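PDB 5V85: EDD domain protein, DegV family from Ruminococcus gnavus ATCC 29149, which probably binds fatty acids, as other members of the DegV family do, and holds a molecule of vaccenic acid here. Local coordinates for residues Lys23-Ser28 and Glu43-Gly48; Leu47-Glu52 and Ala78-Pro83; Glu66-Ile71 and Ile284-Ala289; Pro83-Tyr88 and Tyr112-Leu117. All blocks are in the same frame, centred on the assembly; numbering follows the deposited sequence.

How the interactions relate
From the N terminus, interaction 1 comes first, closing the short beta-alpha-beta unit in which strand 22-27 returns through helix 34-37 to strand 42-51. Leu47 and Gly48 carry that strand straight into interaction 2, which closes the excursion through residues 53-77 by adding strand 79-81 to the same sheet. Helix 64-73 lies within this excursion but also packs on helix 283-289, far along the chain, so interactions 2 and 3 cross; interaction 3 ties a helix beside the first sheet to the helix that follows strand 275-280 of the second. Both touch the vaccenic acid. Interaction 4 shares Pro83 with interaction 2 and closes residues 89-111, well inside the long span of interaction 3.

Interaction 1 (Lys23-Ser28 and Glu43-Gly48); sequences KVIVDS and EHVALG. With PO4 (phosphate ion), chain I.
Glu43 meets Lys23 and Ile25 where two parallel strands of a beta-alpha-beta unit lie side by side, residues 23-27 against 43-45. It has the most surface buried here. Its CG is anti to the backbone N (chi1 -174°), and the extended chain beyond runs alongside Ile25, whose CD1 lies 3.8 Å from OE2. A long acid suits this border position: its CB packs on the isoleucine's CD1 while the carboxylate reaches a cation. Lys23 NZ forms a salt bridge with Glu43 OE1 at 3.0 Å, coming from above the carboxylate plane, and a water links the same NZ to OE2. NZ also donates to a phosphate ion, probably from the crystallisation liquor, which would help to balance its charge. The backbone carries the usual parallel pattern, with Val26 donating to Glu43 O and accepting from Val45 N.

His44 turns to the other face of the sheet, its CD2 edge in plane with Val26 O at 3.2 Å. The ring is held further by a hydrogen bond from NE2 to Gly30 O and by stacking on Phe32.

Ser28, small and polar, follows the strand's end. Its N makes a weak bond to Val45 O, and its hydroxyl, also bonded to Asp58 OD2, extends the pairing: Leu47 N donates to Ser28 OG at 3.0 Å with an N-H...O angle of 169°.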
# COMPACT_ATOMS: atom_id res chain seq x y z
N LYS B 23 9.57 -21.98 -6.21
CA LYS B 23 9.86 -22.26 -4.81
C LYS B 23 9.76 -20.96 -4.03
O LYS B 23 10.16 -19.90 -4.52
CB LYS B 23 11.26 -22.88 -4.63
CG LYS B 23 11.56 -23.32 -3.20
CD LYS B 23 13.00 -23.81 -3.06
CE LYS B 23 13.21 -25.12 -3.78
NZ LYS B 23 14.52 -25.75 -3.45
N VAL B 24 9.19 -21.04 -2.83
CA VAL B 24 9.07 -19.89 -1.93
C VAL B 24 10.05 -20.08 -0.79
O VAL B 24 9.91 -21.02 0.01
CB VAL B 24 7.63 -19.74 -1.40
CG1 VAL B 24 7.52 -18.46 -0.58
CG2 VAL B 24 6.63 -19.73 -2.55
N ILE B 25 11.03 -19.19 -0.70
CA ILE B 25 12.02 -19.20 0.37
C ILE B 25 11.56 -18.23 1.45
O ILE B 25 11.26 -17.07 1.17
CB ILE B 25 13.41 -18.80 -0.16
CG1 ILE B 25 13.82 -19.69 -1.34
CG2 ILE B 25 14.44 -18.85 0.95
CD1 ILE B 25 14.29 -21.07 -0.92
N VAL B 26 11.48 -18.71 2.69
CA VAL B 26 11.04 -17.91 3.83
C VAL B 26 12.12 -18.00 4.90
O VAL B 26 12.63 -19.09 5.18
CB VAL B 26 9.69 -18.41 4.39
CG1 VAL B 26 9.16 -17.48 5.47
CG2 VAL B 26 8.67 -18.56 3.26
N ASP B 27 12.49 -16.86 5.50
CA ASP B 27 13.45 -16.98 6.58
C ASP B 27 12.78 -17.63 7.79
O ASP B 27 11.55 -17.70 7.88
CB ASP B 27 14.12 -15.63 6.92
CG ASP B 27 13.18 -14.61 7.57
OD1 ASP B 27 12.27 -14.97 8.33
OD2 ASP B 27 13.41 -13.40 7.34
N SER B 28 13.60 -18.14 8.71
CA SER B 28 13.08 -19.05 9.72
C SER B 28 12.09 -18.41 10.67
O SER B 28 11.38 -19.13 11.38
CB SER B 28 14.24 -19.67 10.51
OG SER B 28 14.92 -18.69 11.27
N GLU B 43 10.41 -23.51 1.61
CA GLU B 43 11.72 -23.86 2.14
C GLU B 43 12.21 -22.74 3.04
O GLU B 43 12.07 -21.56 2.70
CB GLU B 43 12.72 -24.12 1.01
CG GLU B 43 14.07 -24.63 1.45
CD GLU B 43 14.97 -24.96 0.28
OE1 GLU B 43 14.63 -25.87 -0.50
OE2 GLU B 43 16.02 -24.29 0.13
N HIS B 44 12.78 -23.11 4.19
CA HIS B 44 13.27 -22.13 5.15
C HIS B 44 14.76 -21.85 4.93
O HIS B 44 15.52 -22.71 4.48
CB HIS B 44 13.07 -22.62 6.59
CG HIS B 44 11.76 -22.21 7.20
ND1 HIS B 44 10.92 -23.10 7.85
CD2 HIS B 44 11.13 -21.01 7.24
CE1 HIS B 44 9.85 -22.45 8.28
NE2 HIS B 44 9.95 -21.19 7.92
N VAL B 45 15.15 -20.61 5.25
CA VAL B 45 16.55 -20.23 5.41
C VAL B 45 16.71 -19.76 6.85
O VAL B 45 16.01 -18.84 7.29
CB VAL B 45 16.98 -19.14 4.42
CG1 VAL B 45 18.26 -18.48 4.88
CG2 VAL B 45 17.17 -19.73 3.03
N ALA B 46 17.62 -20.40 7.59
CA ALA B 46 17.64 -20.29 9.04
C ALA B 46 18.40 -19.07 9.54
O ALA B 46 19.45 -18.71 9.00
CB ALA B 46 18.27 -21.55 9.65
N LEU B 47 17.86 -18.44 10.58
CA LEU B 47 18.61 -17.45 11.34
C LEU B 47 19.36 -18.14 12.48
O LEU B 47 19.19 -19.34 12.73
CB LEU B 47 17.68 -16.37 11.89
CG LEU B 47 17.24 -15.27 10.92
CD1 LEU B 47 16.18 -15.78 9.94
CD2 LEU B 47 16.73 -14.05 11.66
N GLY B 48 20.19 -17.38 13.17
CA GLY B 48 20.95 -17.87 14.30
C GLY B 48 20.41 -17.33 15.61
O GLY B 48 19.83 -16.24 15.65
P PO4 I . 14.85 -28.22 -6.00
O1 PO4 I . 14.22 -26.96 -6.55
O2 PO4 I . 16.24 -28.38 -6.57
O3 PO4 I . 14.95 -28.14 -4.50
O4 PO4 I . 14.01 -29.42 -6.38
O HOH W 1 16.83 -24.15 -2.48

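Interaction 2 (Leu47-Glu52 and Ala78-Pro83); sequences LGIQIE and AKTSCP. With VCA (vaccenic acid), chain H.
Ala78 puts its CB against CG1 of Ile51 at 3.7 Å, and its small methyl fits beside the branched isoleucine, which also packs on helix 64-73. At Lys79 the backbone takes over: its N donates to Gln50 O at 2.8 Å, and its O receives Gln50 N at 2.7 Å. The long side chain can run clear of the sheet, where NZ bonds to Asn189.

Strand 79-81 is thus an antiparallel neighbour of strand 48-51 in the mixed sheet of a DegV-type fatty-acid-binding fold. Thr80 sits opposite Ile49 in a non-hydrogen-bonded pair. A chi1 of 59° sets its OG1 between the backbone N and the carbonyl carbon, turned to the vaccenic acid carboxylate, with CG2 beside the backbone N. OG1 donates to O1 of the lipid at 2.6 Å and is also bonded to Tyr288 OH. A beta-branched residue suits an extended strand, and this one brings a hydroxyl to the lipid head as well.

Ser81 pairs with Gly48 through two backbone bonds. Gly48 N donates to Ser81 O with an N-H...O angle of 172°, whereas Ser81 N approaches Gly48 O from above the carbonyl plane. Having no side chain, the glycine leaves room for Ser81 OG, 3.5 Å from Gly48 CA.

Cys82 brings its CB to 3.6 Å from O2 of the fatty acid. Last comes Pro83, whose CD lies 3.7 Å from Leu47 CG; that leucine's CD2 touches C2 of the lipid.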
# COMPACT_ATOMS: atom_id res chain seq x y z
N LEU B 47 17.86 -18.44 10.58
CA LEU B 47 18.61 -17.45 11.34
C LEU B 47 19.36 -18.14 12.48
O LEU B 47 19.19 -19.34 12.73
CB LEU B 47 17.68 -16.37 11.89
CG LEU B 47 17.24 -15.27 10.92
CD1 LEU B 47 16.18 -15.78 9.94
CD2 LEU B 47 16.73 -14.05 11.66
N GLY B 48 20.19 -17.38 13.17
CA GLY B 48 20.95 -17.87 14.30
C GLY B 48 20.41 -17.33 15.61
O GLY B 48 19.83 -16.24 15.65
N ILE B 49 20.59 -18.10 16.69
CA ILE B 49 20.13 -17.72 18.02
C ILE B 49 21.27 -17.95 19.00
O ILE B 49 21.82 -19.06 19.07
CB ILE B 49 18.88 -18.51 18.44
CG1 ILE B 49 17.71 -18.20 17.50
CG2 ILE B 49 18.51 -18.19 19.89
CD1 ILE B 49 16.49 -19.07 17.74
N GLN B 50 21.62 -16.92 19.76
CA GLN B 50 22.70 -16.99 20.74
C GLN B 50 22.16 -16.62 22.11
O GLN B 50 21.62 -15.52 22.29
CB GLN B 50 23.86 -16.07 20.34
CG GLN B 50 24.99 -16.02 21.36
CD GLN B 50 25.84 -17.27 21.32
OE1 GLN B 50 26.16 -17.80 20.25
NE2 GLN B 50 26.21 -17.77 22.50
N ILE B 51 22.27 -17.54 23.06
CA ILE B 51 21.86 -17.30 24.44
C ILE B 51 23.03 -17.71 25.33
O ILE B 51 23.32 -18.90 25.47
CB ILE B 51 20.59 -18.08 24.81
CG1 ILE B 51 19.46 -17.74 23.85
CG2 ILE B 51 20.19 -17.76 26.24
CD1 ILE B 51 18.17 -18.44 24.16
N GLU B 52 23.69 -16.72 25.92
CA GLU B 52 24.89 -16.94 26.73
C GLU B 52 25.92 -17.75 25.96
O GLU B 52 26.41 -17.30 24.92
CB GLU B 52 24.53 -17.63 28.05
CG GLU B 52 24.62 -16.71 29.26
CD GLU B 52 23.77 -17.17 30.42
OE1 GLU B 52 23.47 -18.38 30.51
OE2 GLU B 52 23.40 -16.32 31.26
N ALA B 78 18.82 -12.76 25.02
CA ALA B 78 19.14 -13.50 23.81
C ALA B 78 19.53 -12.56 22.68
O ALA B 78 19.07 -11.41 22.61
CB ALA B 78 17.95 -14.36 23.38
N LYS B 79 20.39 -13.05 21.80
CA LYS B 79 20.79 -12.33 20.60
C LYS B 79 20.54 -13.21 19.39
O LYS B 79 20.59 -14.44 19.48
CB LYS B 79 22.27 -11.92 20.65
CG LYS B 79 22.64 -11.07 21.86
CD LYS B 79 21.93 -9.73 21.84
CE LYS B 79 22.07 -9.00 23.18
NZ LYS B 79 21.23 -7.78 23.25
N THR B 80 20.27 -12.58 18.25
CA THR B 80 19.98 -13.31 17.02
C THR B 80 20.79 -12.73 15.87
O THR B 80 21.34 -11.63 15.97
CB THR B 80 18.48 -13.28 16.69
OG1 THR B 80 18.04 -11.92 16.54
CG2 THR B 80 17.68 -13.95 17.79
N SER B 81 20.87 -13.49 14.78
CA SER B 81 21.60 -13.08 13.60
C SER B 81 20.82 -13.48 12.36
O SER B 81 20.24 -14.56 12.30
CB SER B 81 23.00 -13.70 13.56
OG SER B 81 22.92 -15.12 13.62
N CYS B 82 20.82 -12.60 11.36
CA CYS B 82 20.11 -12.85 10.12
C CYS B 82 20.95 -13.74 9.20
O CYS B 82 22.15 -13.92 9.43
CB CYS B 82 19.78 -11.52 9.44
SG CYS B 82 21.21 -10.64 8.77
N PRO B 83 20.35 -14.33 8.17
CA PRO B 83 21.13 -15.14 7.24
C PRO B 83 22.05 -14.28 6.39
O PRO B 83 21.82 -13.09 6.19
CB PRO B 83 20.07 -15.83 6.37
CG PRO B 83 18.76 -15.60 7.06
CD PRO B 83 18.92 -14.32 7.81
O2 VCA H . 18.04 -10.19 12.30
C1 VCA H . 17.74 -10.72 13.40
O1 VCA H . 18.64 -10.94 14.25
C2 VCA H . 16.29 -11.10 13.71
C3 VCA H . 15.59 -9.95 14.43
C4 VCA H . 14.08 -10.19 14.41
C5 VCA H . 13.39 -9.17 15.33
C6 VCA H . 11.87 -9.22 15.12
C7 VCA H . 11.33 -10.60 15.50
C8 VCA H . 9.83 -10.52 15.81
C9 VCA H . 9.32 -11.92 16.15
C10 VCA H . 7.81 -11.90 16.41
C11 VCA H . 7.52 -11.19 17.73
C12 VCA H . 6.66 -10.16 17.78
C13 VCA H . 5.86 -9.74 16.54
C14 VCA H . 6.53 -8.53 15.88
C15 VCA H . 5.64 -7.97 14.77
C16 VCA H . 6.46 -7.03 13.88
C17 VCA H . 5.55 -6.19 12.99
C18 VCA H . 6.39 -5.22 12.16

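Interaction 3 (Glu66-Ile71 and Ile284-Ala289); sequences ELLLKI and ISTVYA. With VCA (vaccenic acid), chain H.
Leu67, Leu68 and Ile71 of helix 66-71 rest on Thr286 and Val287 of helix 284-289. The two segments run roughly parallel, their axes 10.3 Å apart at closest approach and inclined by 30°, a spacing set by the intervening side chains.

The apolar contacts come first. The methyl of Thr286, CG2, meets two leucines at once, lying 3.7 Å from Leu67 CD2 and the same distance from Leu68 CD2. Leu67 and Thr286 pass with their side chains pointing opposite ways, whereas Leu68 lies crosswise to the threonine. Val287 CG2 sits 3.9 Å from Leu67 CD2, and Ile71 CD1 reaches Val287 CA at 4.2 Å. Ile51, on strand 42-51, packs against Leu67 and Ile71 and extends this cluster toward the sheet.

Polar groups lead elsewhere. With chi1 at -68°, Thr286 places CG2 anti to its own nitrogen, facing the leucines, and OG1 beside that nitrogen, where Ser282 O and Thr281 OG1 are its partners. Threonine therefore serves both a greasy interface and polar partners in the residues just before the segment.

Ligand contacts occupy another side of helix 284-289. Vaccenic acid C5 lies over one face of the Tyr288 ring, offset toward the rim; Val287 CG1 lies over the opposite face, likewise toward its rim. Tyr288 OH is bonded to Thr80 and Asn189.

Since no hydrogen bond joins the two segments, their union relies on apolar contact and burial, while the same helix 284-289 touches the vaccenic acid chain through Tyr288 and Ser285.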
# COMPACT_ATOMS: atom_id res chain seq x y z
N GLU B 66 13.16 -26.37 24.80
CA GLU B 66 14.57 -26.17 25.12
C GLU B 66 14.95 -24.70 25.02
O GLU B 66 15.70 -24.19 25.87
CB GLU B 66 15.44 -27.02 24.18
CG GLU B 66 16.90 -26.62 24.13
CD GLU B 66 17.80 -27.75 23.69
OE1 GLU B 66 18.74 -28.09 24.44
OE2 GLU B 66 17.58 -28.30 22.59
N LEU B 67 14.44 -24.00 24.00
CA LEU B 67 14.71 -22.58 23.86
C LEU B 67 14.10 -21.79 25.02
O LEU B 67 14.77 -20.94 25.62
CB LEU B 67 14.17 -22.08 22.52
CG LEU B 67 14.30 -20.60 22.16
CD1 LEU B 67 15.75 -20.17 22.18
CD2 LEU B 67 13.70 -20.36 20.78
N LEU B 68 12.84 -22.06 25.35
CA LEU B 68 12.18 -21.35 26.44
C LEU B 68 12.87 -21.62 27.78
O LEU B 68 13.02 -20.71 28.59
CB LEU B 68 10.71 -21.75 26.52
CG LEU B 68 9.80 -21.13 25.45
CD1 LEU B 68 8.42 -21.77 25.49
CD2 LEU B 68 9.72 -19.62 25.64
N LEU B 69 13.27 -22.87 28.02
CA LEU B 69 13.97 -23.18 29.26
C LEU B 69 15.30 -22.46 29.34
O LEU B 69 15.69 -21.96 30.41
CB LEU B 69 14.16 -24.69 29.39
CG LEU B 69 12.92 -25.49 29.76
CD1 LEU B 69 13.16 -26.97 29.56
CD2 LEU B 69 12.50 -25.20 31.20
N LYS B 70 16.02 -22.38 28.22
CA LYS B 70 17.30 -21.67 28.19
C LYS B 70 17.11 -20.18 28.45
O LYS B 70 17.87 -19.57 29.21
CB LYS B 70 17.99 -21.91 26.85
CG LYS B 70 19.39 -21.32 26.74
CD LYS B 70 20.34 -21.96 27.74
CE LYS B 70 21.78 -21.58 27.45
NZ LYS B 70 22.69 -22.10 28.51
N ILE B 71 16.10 -19.57 27.81
CA ILE B 71 15.78 -18.17 28.07
C ILE B 71 15.45 -17.96 29.54
O ILE B 71 15.90 -16.99 30.17
CB ILE B 71 14.61 -17.72 27.17
CG1 ILE B 71 15.04 -17.69 25.71
CG2 ILE B 71 14.09 -16.36 27.62
CD1 ILE B 71 13.88 -17.62 24.75
N ILE B 284 12.88 -17.85 16.12
CA ILE B 284 13.06 -16.40 16.18
C ILE B 284 11.84 -15.74 16.83
O ILE B 284 11.98 -14.86 17.68
CB ILE B 284 13.34 -15.84 14.78
CG1 ILE B 284 14.70 -16.32 14.27
CG2 ILE B 284 13.27 -14.31 14.78
CD1 ILE B 284 15.88 -15.87 15.10
N SER B 285 10.63 -16.16 16.44
CA SER B 285 9.43 -15.59 17.04
C SER B 285 9.38 -15.86 18.54
O SER B 285 8.96 -14.99 19.31
CB SER B 285 8.18 -16.13 16.35
OG SER B 285 8.15 -15.78 14.97
N THR B 286 9.80 -17.05 18.96
CA THR B 286 9.81 -17.38 20.38
C THR B 286 10.77 -16.48 21.15
O THR B 286 10.44 -15.99 22.24
CB THR B 286 10.19 -18.85 20.58
OG1 THR B 286 9.14 -19.68 20.07
CG2 THR B 286 10.41 -19.17 22.05
N VAL B 287 11.96 -16.24 20.59
CA VAL B 287 12.97 -15.43 21.27
C VAL B 287 12.43 -14.03 21.55
O VAL B 287 12.67 -13.46 22.63
CB VAL B 287 14.26 -15.38 20.42
CG1 VAL B 287 15.13 -14.20 20.83
CG2 VAL B 287 15.03 -16.69 20.55
N TYR B 288 11.68 -13.46 20.61
CA TYR B 288 11.24 -12.08 20.76
C TYR B 288 9.83 -11.94 21.30
O TYR B 288 9.52 -10.93 21.94
CB TYR B 288 11.37 -11.34 19.42
CG TYR B 288 12.81 -11.06 19.07
CD1 TYR B 288 13.49 -9.99 19.66
CD2 TYR B 288 13.51 -11.86 18.18
CE1 TYR B 288 14.81 -9.73 19.36
CE2 TYR B 288 14.83 -11.61 17.88
CZ TYR B 288 15.47 -10.54 18.47
OH TYR B 288 16.79 -10.28 18.17
N ALA B 289 8.96 -12.93 21.09
CA ALA B 289 7.63 -12.87 21.70
C ALA B 289 7.65 -13.31 23.15
O ALA B 289 6.88 -12.78 23.96
CB ALA B 289 6.64 -13.72 20.90
O2 VCA H . 18.04 -10.19 12.30
C1 VCA H . 17.74 -10.72 13.40
O1 VCA H . 18.64 -10.94 14.25
C2 VCA H . 16.29 -11.10 13.71
C3 VCA H . 15.59 -9.95 14.43
C4 VCA H . 14.08 -10.19 14.41
C5 VCA H . 13.39 -9.17 15.33
C6 VCA H . 11.87 -9.22 15.12
C7 VCA H . 11.33 -10.60 15.50
C8 VCA H . 9.83 -10.52 15.81
C9 VCA H . 9.32 -11.92 16.15
C10 VCA H . 7.81 -11.90 16.41
C11 VCA H . 7.52 -11.19 17.73
C12 VCA H . 6.66 -10.16 17.78
C13 VCA H . 5.86 -9.74 16.54
C14 VCA H . 6.53 -8.53 15.88
C15 VCA H . 5.64 -7.97 14.77
C16 VCA H . 6.46 -7.03 13.88
C17 VCA H . 5.55 -6.19 12.99
C18 VCA H . 6.39 -5.22 12.16

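Interaction 4 (Pro83-Tyr88 and Tyr112-Leu117); sequences PSPERY and YNSAVL
Pro85 and Tyr88 pack against Ser114, Ala115 and Leu117 in a helix-to-helix contact, closed at one end by a single side-chain hydrogen bond. Helices 85-92 and 111-125 meet here beside the sheet that includes strands 98-103 and 130-135. Their backbones come very close, the CA atoms of Pro85 and Ser114 being only 4.5 Å apart, which small residues on helix 111-125 make possible.

Tyr88 supplies the broad surface. Ala115 CB stands 3.6 Å above the centre of its ring, only 2° off the normal, a well-centred CH-pi contact. A compact methyl is the right size to sit there without pushing the helices apart. Farther out, Tyr88 OH is bonded to Ser111 OG, which fixes the far end of the ring, and the tyrosine also touches Val101 and Thr103 of strand 98-103.

This is the helical layer of an alpha/beta fold, and helix 85-92 begins in it with a classic N-cap. Ser84 OG accepts from Arg87 N at 3.1 Å, and Pro85, which has no N-H to give, suits the first turn that follows.

Just before the cap, Pro83 O receives Ser114 OG at 3.0 Å, the hydroxyl approaching almost in line with the carbonyl bond (C=O...O angle 162°). Ser114 has its OG beside its own backbone nitrogen (chi1 -69°), a position from which it reaches this carbonyl and also makes a weak bond to Gly110 O. Pro85 CA makes a CA-H...O contact with Ser114 O, while its ring runs alongside Leu117, CB to CB 3.8 Å.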
# COMPACT_ATOMS: atom_id res chain seq x y z
N PRO B 83 20.35 -14.33 8.17
CA PRO B 83 21.13 -15.14 7.24
C PRO B 83 22.05 -14.28 6.39
O PRO B 83 21.82 -13.09 6.19
CB PRO B 83 20.07 -15.83 6.37
CG PRO B 83 18.76 -15.60 7.06
CD PRO B 83 18.92 -14.32 7.81
N SER B 84 23.12 -14.90 5.90
CA SER B 84 24.08 -14.20 5.07
C SER B 84 23.61 -14.15 3.62
O SER B 84 22.79 -14.98 3.20
CB SER B 84 25.44 -14.90 5.15
OG SER B 84 25.38 -16.17 4.53
N PRO B 85 24.09 -13.18 2.84
CA PRO B 85 23.76 -13.17 1.41
C PRO B 85 24.21 -14.42 0.68
O PRO B 85 23.53 -14.86 -0.26
CB PRO B 85 24.49 -11.92 0.88
CG PRO B 85 24.66 -11.05 2.09
CD PRO B 85 24.87 -12.00 3.24
N GLU B 86 25.33 -15.01 1.10
CA GLU B 86 25.80 -16.24 0.47
C GLU B 86 24.83 -17.39 0.70
O GLU B 86 24.56 -18.18 -0.21
CB GLU B 86 27.19 -16.60 1.01
CG GLU B 86 28.31 -15.65 0.59
CD GLU B 86 28.18 -14.26 1.20
OE1 GLU B 86 28.62 -13.28 0.56
OE2 GLU B 86 27.66 -14.16 2.33
N ARG B 87 24.28 -17.48 1.91
CA ARG B 87 23.29 -18.52 2.19
C ARG B 87 22.03 -18.32 1.35
O ARG B 87 21.47 -19.29 0.83
CB ARG B 87 22.94 -18.51 3.68
CG ARG B 87 21.75 -19.37 4.04
CD ARG B 87 22.10 -20.85 3.99
NE ARG B 87 20.91 -21.69 4.12
CZ ARG B 87 20.28 -22.24 3.09
NH1 ARG B 87 20.72 -22.04 1.85
NH2 ARG B 87 19.20 -22.99 3.30
N TYR B 88 21.58 -17.08 1.20
CA TYR B 88 20.42 -16.81 0.36
C TYR B 88 20.69 -17.18 -1.09
O TYR B 88 19.86 -17.83 -1.74
CB TYR B 88 20.02 -15.34 0.47
CG TYR B 88 19.02 -15.07 1.58
CD1 TYR B 88 17.75 -15.63 1.54
CD2 TYR B 88 19.35 -14.25 2.66
CE1 TYR B 88 16.83 -15.39 2.55
CE2 TYR B 88 18.43 -14.00 3.67
CZ TYR B 88 17.18 -14.57 3.61
OH TYR B 88 16.26 -14.33 4.60
N TYR B 112 16.16 -9.04 5.10
CA TYR B 112 15.75 -8.55 3.79
C TYR B 112 16.95 -8.09 2.97
O TYR B 112 17.12 -8.50 1.81
CB TYR B 112 14.74 -7.41 3.93
CG TYR B 112 14.38 -6.76 2.61
CD1 TYR B 112 13.53 -7.40 1.71
CD2 TYR B 112 14.90 -5.52 2.24
CE1 TYR B 112 13.21 -6.83 0.49
CE2 TYR B 112 14.57 -4.94 1.03
CZ TYR B 112 13.73 -5.59 0.16
OH TYR B 112 13.40 -5.02 -1.05
N ASN B 113 17.80 -7.24 3.55
CA ASN B 113 18.96 -6.74 2.81
C ASN B 113 19.87 -7.88 2.37
O ASN B 113 20.45 -7.83 1.28
CB ASN B 113 19.73 -5.73 3.66
CG ASN B 113 19.06 -4.36 3.71
OD1 ASN B 113 18.24 -4.02 2.86
ND2 ASN B 113 19.42 -3.57 4.71
N SER B 114 20.02 -8.91 3.21
CA SER B 114 20.86 -10.05 2.84
C SER B 114 20.25 -10.83 1.68
O SER B 114 20.97 -11.30 0.79
CB SER B 114 21.07 -10.97 4.03
OG SER B 114 21.89 -10.37 5.02
N ALA B 115 18.92 -10.99 1.68
CA ALA B 115 18.26 -11.69 0.58
C ALA B 115 18.41 -10.94 -0.73
O ALA B 115 18.63 -11.55 -1.79
CB ALA B 115 16.78 -11.91 0.90
N VAL B 116 18.30 -9.61 -0.69
CA VAL B 116 18.48 -8.80 -1.90
C VAL B 116 19.92 -8.89 -2.39
O VAL B 116 20.17 -9.05 -3.59
CB VAL B 116 18.05 -7.35 -1.64
CG1 VAL B 116 18.45 -6.45 -2.82
CG2 VAL B 116 16.55 -7.27 -1.40
N LEU B 117 20.88 -8.78 -1.47
CA LEU B 117 22.28 -8.96 -1.85
C LEU B 117 22.53 -10.35 -2.41
O LEU B 117 23.27 -10.51 -3.38
CB LEU B 117 23.19 -8.70 -0.64
CG LEU B 117 23.49 -7.24 -0.29
CD1 LEU B 117 24.60 -7.17 0.75
CD2 LEU B 117 23.87 -6.46 -1.53